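Local coordinates for protein suppressor of fused homolog (Drosophila melanogaster, PDB 6LPH) that probably sequesters DNA-binding transcription factors of the Hedgehog pathway, the chain here being its N-terminal part, at residues Leu104-Leu108 with Asp178-Gly182; Leu173-Gln177 with Gly214-Phe218. One frame throughout, in Å; residues are numbered along the deposited sequence.

Interaction 1 of 2, residues Leu104-Leu108 with Asp178-Gly182; sequences LTFRL and DPQLG
Thr105 and Arg107 of a central sheet strand reach Asp178 and Gln180 of a turn that interrupts strand 172-186. The turn is an Asx turn extended into an Asx motif. The Thr105 side chain stands roughly perpendicular to that of Asp178. Thr105 OG1 donates to Asp178 OD1 at 2.7 Å, on the anti lone pair of that oxygen. OG1 is placed for this by a chi1 of 79°, between the backbone N and the carbonyl carbon. His73 NE2 also hydrogen-bonds to Asp178 OD1.

Arg107 runs extended from CG to NE and brings its guanidinium edge to the turn. NH2 forms a salt bridge with Asp178 OD2 at 2.9 Å. It meets OD2 on the syn side but tilted out of the carboxylate plane, while OD2 stays close to the guanidinium plane. The two planes are 54° apart. The same NH2 donates to Gln180 OE1 at 2.8 Å, in a straighter bond (158°). NH1 adds a weak bond to OE1. Gln195 and His71 hold NE and NH1, so the group is fixed in rotation. Pro179 approaches the guanidinium obliquely, with CD 3.9 Å from NE.

Three donors share Asp178 OD2, which would favour its charged form. Besides Arg107, Gln180 N comes in nearly along the C-O axis, and Leu181 N from above the carboxylate plane. Apolar contact is slight, with Leu181 CD1 3.8 Å from Thr105 CG2.

Interaction 2 of 2, residues Leu173-Gln177 with Gly214-Phe218; sequences LLVAQ and GVLNF
The carbonyl oxygen of Val175 touches Leu216, with O 3.4 Å from CD1. No hydrogen bond crosses this contact. The backbone of Val175 is bonded to Gly153 and Asp154, on the side of strand 155-156.

On the helix side Leu216 carries most of the contact, and its two methyls divide the work. CD1 rests on the strand backbone and on Ala176, 3.8 Å from CB. CD2 turns to Leu174 and lies 3.8 Å from its CB. Leu174 and Leu216 run antiparallel alongside each other. In Leu216 a chi1 of -69°, with CG anti to the carbonyl carbon, carries both methyls out to the strand.

This is a helix packed on the face of a mixed, mainly antiparallel sheet. The helix is 201-219. The axes of 173-177 and 214-218 come within 9.4 Å and cross at 82°. Leu174 and Ala176 point to the helix. Val175 between them points away from it, and its side chain touches Cys194 and Ile196 of strand 189-199.

Val215 meets Leu174 nearly perpendicularly. Its CG1 is 3.8 Å from Leu174 CD1. Ala207, about two turns earlier in the helix, touches both of these side chains.

How the interactions relate
The centres of the two interactions lie 12 Å apart, and both use strand 172-186 of the mixed sheet. Along the chain the order is 104-108, 173-177, 178-182, 214-218, so the contacts interlock. Segments 173-177 and 178-182 are consecutive, and they touch where Gln177 NE2 comes 3.3 Å from Gly182 CA. Strand 189-199 lies between strands 97-109 and 172-186 in the sheet. Its Gln195 serves the Arg107 site with its side chain and pairs with Ala176 through its backbone, so one residue ties the two contacts. One strand is thus held by polar groups at its interrupting turn and by apolar groups under helix 201-219. Both contacts belong to the SUFU family region.

Interaction 1 of 2, residues Leu104-Leu108 with Asp178-Gly182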
loop_
_atom_site.group_PDB
_atom_site.type_symbol
_atom_site.label_atom_id
_atom_site.label_comp_id
_atom_site.label_asym_id
_atom_site.label_seq_id
_atom_site.Cartn_x
_atom_site.Cartn_y
_atom_site.Cartn_z
ATOM N N LEU A 104 -3.930 1.884 4.452
ATOM C CA LEU A 104 -3.366 1.831 3.126
ATOM C C LEU A 104 -2.977 0.402 2.734
ATOM O O LEU A 104 -2.430 -0.353 3.568
ATOM C CB LEU A 104 -2.092 2.671 3.082
ATOM C CG LEU A 104 -2.322 4.178 3.344
ATOM C CD1 LEU A 104 -0.993 4.904 3.500
ATOM C CD2 LEU A 104 -3.151 4.804 2.218
ATOM N N THR A 105 -3.257 0.035 1.481
ATOM C CA THR A 105 -2.675 -1.174 0.905
ATOM C C THR A 105 -1.911 -0.871 -0.401
ATOM O O THR A 105 -2.072 0.207 -0.999
ATOM C CB THR A 105 -3.687 -2.319 0.700
ATOM O OG1 THR A 105 -4.454 -2.080 -0.476
ATOM C CG2 THR A 105 -4.669 -2.460 1.924
ATOM N N PHE A 106 -1.078 -1.812 -0.832
ATOM C CA PHE A 106 -0.326 -1.601 -2.071
ATOM C C PHE A 106 -0.020 -2.983 -2.651
ATOM O O PHE A 106 0.242 -3.930 -1.898
ATOM C CB PHE A 106 0.932 -0.807 -1.752
ATOM C CG PHE A 106 1.840 -0.522 -2.950
ATOM C CD1 PHE A 106 1.368 0.193 -4.068
ATOM C CD2 PHE A 106 3.175 -0.901 -2.918
ATOM C CE1 PHE A 106 2.195 0.506 -5.142
ATOM C CE2 PHE A 106 4.042 -0.571 -3.998
ATOM C CZ PHE A 106 3.541 0.113 -5.113
ATOM N N ARG A 107 -0.163 -3.118 -3.967
ATOM C CA ARG A 107 0.151 -4.391 -4.643
ATOM C C ARG A 107 1.295 -4.171 -5.607
ATOM O O ARG A 107 1.210 -3.359 -6.551
ATOM C CB ARG A 107 -1.053 -4.968 -5.352
ATOM C CG ARG A 107 -2.181 -5.339 -4.348
ATOM C CD ARG A 107 -3.377 -5.937 -5.047
ATOM N NE ARG A 107 -4.484 -6.143 -4.101
ATOM C CZ ARG A 107 -4.615 -7.221 -3.319
ATOM N NH1 ARG A 107 -3.718 -8.236 -3.399
ATOM N NH2 ARG A 107 -5.666 -7.330 -2.493
ATOM N N LEU A 108 2.368 -4.892 -5.378
ATOM C CA LEU A 108 3.594 -4.635 -6.152
ATOM C C LEU A 108 4.037 -5.856 -6.983
ATOM O O LEU A 108 4.358 -6.911 -6.430
ATOM C CB LEU A 108 4.689 -4.157 -5.214
ATOM C CG LEU A 108 6.103 -4.058 -5.845
ATOM C CD1 LEU A 108 6.145 -2.984 -6.920
ATOM C CD2 LEU A 108 7.141 -3.785 -4.750
ATOM N N ASP A 178 -9.361 -1.803 -2.108
ATOM C CA ASP A 178 -8.673 -3.098 -2.134
ATOM C C ASP A 178 -9.667 -4.231 -2.478
ATOM O O ASP A 178 -10.612 -4.460 -1.739
ATOM C CB ASP A 178 -7.940 -3.360 -0.790
ATOM C CG ASP A 178 -7.046 -4.587 -0.851
ATOM O OD1 ASP A 178 -5.822 -4.407 -0.688
ATOM O OD2 ASP A 178 -7.554 -5.720 -1.086
ATOM N N PRO A 179 -9.443 -4.940 -3.601
ATOM C CA PRO A 179 -10.398 -5.936 -4.101
ATOM C C PRO A 179 -10.597 -7.133 -3.149
ATOM O O PRO A 179 -11.678 -7.716 -3.113
ATOM C CB PRO A 179 -9.761 -6.399 -5.432
ATOM C CG PRO A 179 -8.299 -6.138 -5.264
ATOM C CD PRO A 179 -8.193 -4.911 -4.394
ATOM N N GLN A 180 -9.557 -7.498 -2.404
ATOM C CA GLN A 180 -9.610 -8.611 -1.441
ATOM C C GLN A 180 -10.149 -8.151 -0.105
ATOM O O GLN A 180 -10.968 -8.836 0.530
ATOM C CB GLN A 180 -8.188 -9.077 -1.142
ATOM C CG GLN A 180 -7.881 -10.423 -1.643
ATOM C CD GLN A 180 -6.436 -10.764 -1.446
ATOM O OE1 GLN A 180 -5.567 -9.875 -1.363
ATOM N NE2 GLN A 180 -6.156 -12.061 -1.366
ATOM N N LEU A 181 -9.645 -7.011 0.354
ATOM C CA LEU A 181 -9.893 -6.620 1.751
ATOM C C LEU A 181 -11.183 -5.848 1.927
ATOM O O LEU A 181 -11.808 -5.943 2.975
ATOM C CB LEU A 181 -8.721 -5.847 2.345
ATOM C CG LEU A 181 -7.374 -6.579 2.283
ATOM C CD1 LEU A 181 -6.310 -5.772 2.999
ATOM C CD2 LEU A 181 -7.499 -7.978 2.861
ATOM N N GLY A 182 -11.555 -5.079 0.902
ATOM C CA GLY A 182 -12.789 -4.297 0.937
ATOM C C GLY A 182 -12.861 -3.339 2.124
ATOM O O GLY A 182 -11.921 -2.609 2.417
#

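Interaction 2 of 2, residues Leu173-Gln177 with Gly214-Phe218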
loop_
_atom_site.group_PDB
_atom_site.type_symbol
_atom_site.label_atom_id
_atom_site.label_comp_id
_atom_site.label_asym_id
_atom_site.label_seq_id
_atom_site.Cartn_x
_atom_site.Cartn_y
_atom_site.Cartn_z
ATOM N N LEU A 173 -0.126 8.631 -7.754
ATOM C CA LEU A 173 -0.926 7.570 -7.177
ATOM C C LEU A 173 -2.373 7.808 -7.434
ATOM O O LEU A 173 -2.811 8.953 -7.425
ATOM C CB LEU A 173 -0.759 7.536 -5.640
ATOM C CG LEU A 173 0.712 7.364 -5.245
ATOM C CD1 LEU A 173 0.933 7.781 -3.809
ATOM C CD2 LEU A 173 1.132 5.920 -5.527
ATOM N N LEU A 174 -3.124 6.732 -7.661
ATOM C CA LEU A 174 -4.608 6.796 -7.548
ATOM C C LEU A 174 -4.985 5.910 -6.412
ATOM O O LEU A 174 -4.183 5.069 -6.019
ATOM C CB LEU A 174 -5.353 6.331 -8.824
ATOM C CG LEU A 174 -4.993 7.071 -10.114
ATOM C CD1 LEU A 174 -5.839 6.601 -11.318
ATOM C CD2 LEU A 174 -5.150 8.569 -9.866
ATOM N N VAL A 175 -6.215 6.093 -5.899
ATOM C CA VAL A 175 -6.728 5.330 -4.760
ATOM C C VAL A 175 -7.931 4.479 -5.177
ATOM O O VAL A 175 -8.915 4.984 -5.712
ATOM C CB VAL A 175 -7.122 6.241 -3.573
ATOM C CG1 VAL A 175 -7.620 5.408 -2.377
ATOM C CG2 VAL A 175 -5.937 7.110 -3.162
ATOM N N ALA A 176 -7.809 3.169 -4.963
ATOM C CA ALA A 176 -8.869 2.219 -5.295
ATOM C C ALA A 176 -9.271 1.465 -4.044
ATOM O O ALA A 176 -8.544 1.491 -3.037
ATOM C CB ALA A 176 -8.390 1.242 -6.382
ATOM N N GLN A 177 -10.439 0.817 -4.088
ATOM C CA GLN A 177 -10.817 -0.058 -2.998
ATOM C C GLN A 177 -10.002 -1.340 -3.173
ATOM O O GLN A 177 -9.937 -1.871 -4.270
ATOM C CB GLN A 177 -12.303 -0.389 -3.026
ATOM C CG GLN A 177 -12.665 -1.249 -1.819
ATOM C CD GLN A 177 -14.120 -1.600 -1.790
ATOM O OE1 GLN A 177 -14.818 -1.528 -2.802
ATOM N NE2 GLN A 177 -14.591 -1.981 -0.636
ATOM N N GLY A 214 -12.958 6.273 -13.357
ATOM C CA GLY A 214 -12.952 5.958 -14.798
ATOM C C GLY A 214 -11.552 5.565 -15.296
ATOM O O GLY A 214 -11.405 4.640 -16.107
ATOM N N VAL A 215 -10.515 6.246 -14.811
ATOM C CA VAL A 215 -9.125 5.835 -15.134
ATOM C C VAL A 215 -8.771 4.460 -14.509
ATOM O O VAL A 215 -8.145 3.615 -15.170
ATOM C CB VAL A 215 -8.076 6.913 -14.742
ATOM C CG1 VAL A 215 -6.669 6.427 -15.039
ATOM C CG2 VAL A 215 -8.349 8.225 -15.471
ATOM N N LEU A 216 -9.158 4.236 -13.250
ATOM C CA LEU A 216 -8.923 2.918 -12.613
ATOM C C LEU A 216 -9.613 1.805 -13.399
ATOM O O LEU A 216 -9.050 0.713 -13.572
ATOM C CB LEU A 216 -9.432 2.894 -11.174
ATOM C CG LEU A 216 -8.619 3.767 -10.213
ATOM C CD1 LEU A 216 -9.312 3.917 -8.870
ATOM C CD2 LEU A 216 -7.176 3.274 -10.054
ATOM N N ASN A 217 -10.823 2.097 -13.884
ATOM C CA ASN A 217 -11.580 1.132 -14.660
ATOM C C ASN A 217 -10.858 0.767 -15.939
ATOM O O ASN A 217 -10.861 -0.420 -16.326
ATOM C CB ASN A 217 -12.972 1.656 -15.002
ATOM C CG ASN A 217 -13.971 1.449 -13.878
ATOM O OD1 ASN A 217 -13.783 0.589 -13.010
ATOM N ND2 ASN A 217 -15.052 2.239 -13.887
ATOM N N PHE A 218 -10.232 1.768 -16.576
ATOM C CA PHE A 218 -9.404 1.529 -17.776
ATOM C C PHE A 218 -8.233 0.602 -17.456
ATOM O O PHE A 218 -7.981 -0.356 -18.190
ATOM C CB PHE A 218 -8.823 2.835 -18.346
ATOM C CG PHE A 218 -9.831 3.739 -19.006
ATOM C CD1 PHE A 218 -11.033 3.239 -19.541
ATOM C CD2 PHE A 218 -9.554 5.115 -19.123
ATOM C CE1 PHE A 218 -11.945 4.095 -20.164
ATOM C CE2 PHE A 218 -10.458 5.972 -19.756
ATOM C CZ PHE A 218 -11.657 5.461 -20.259
#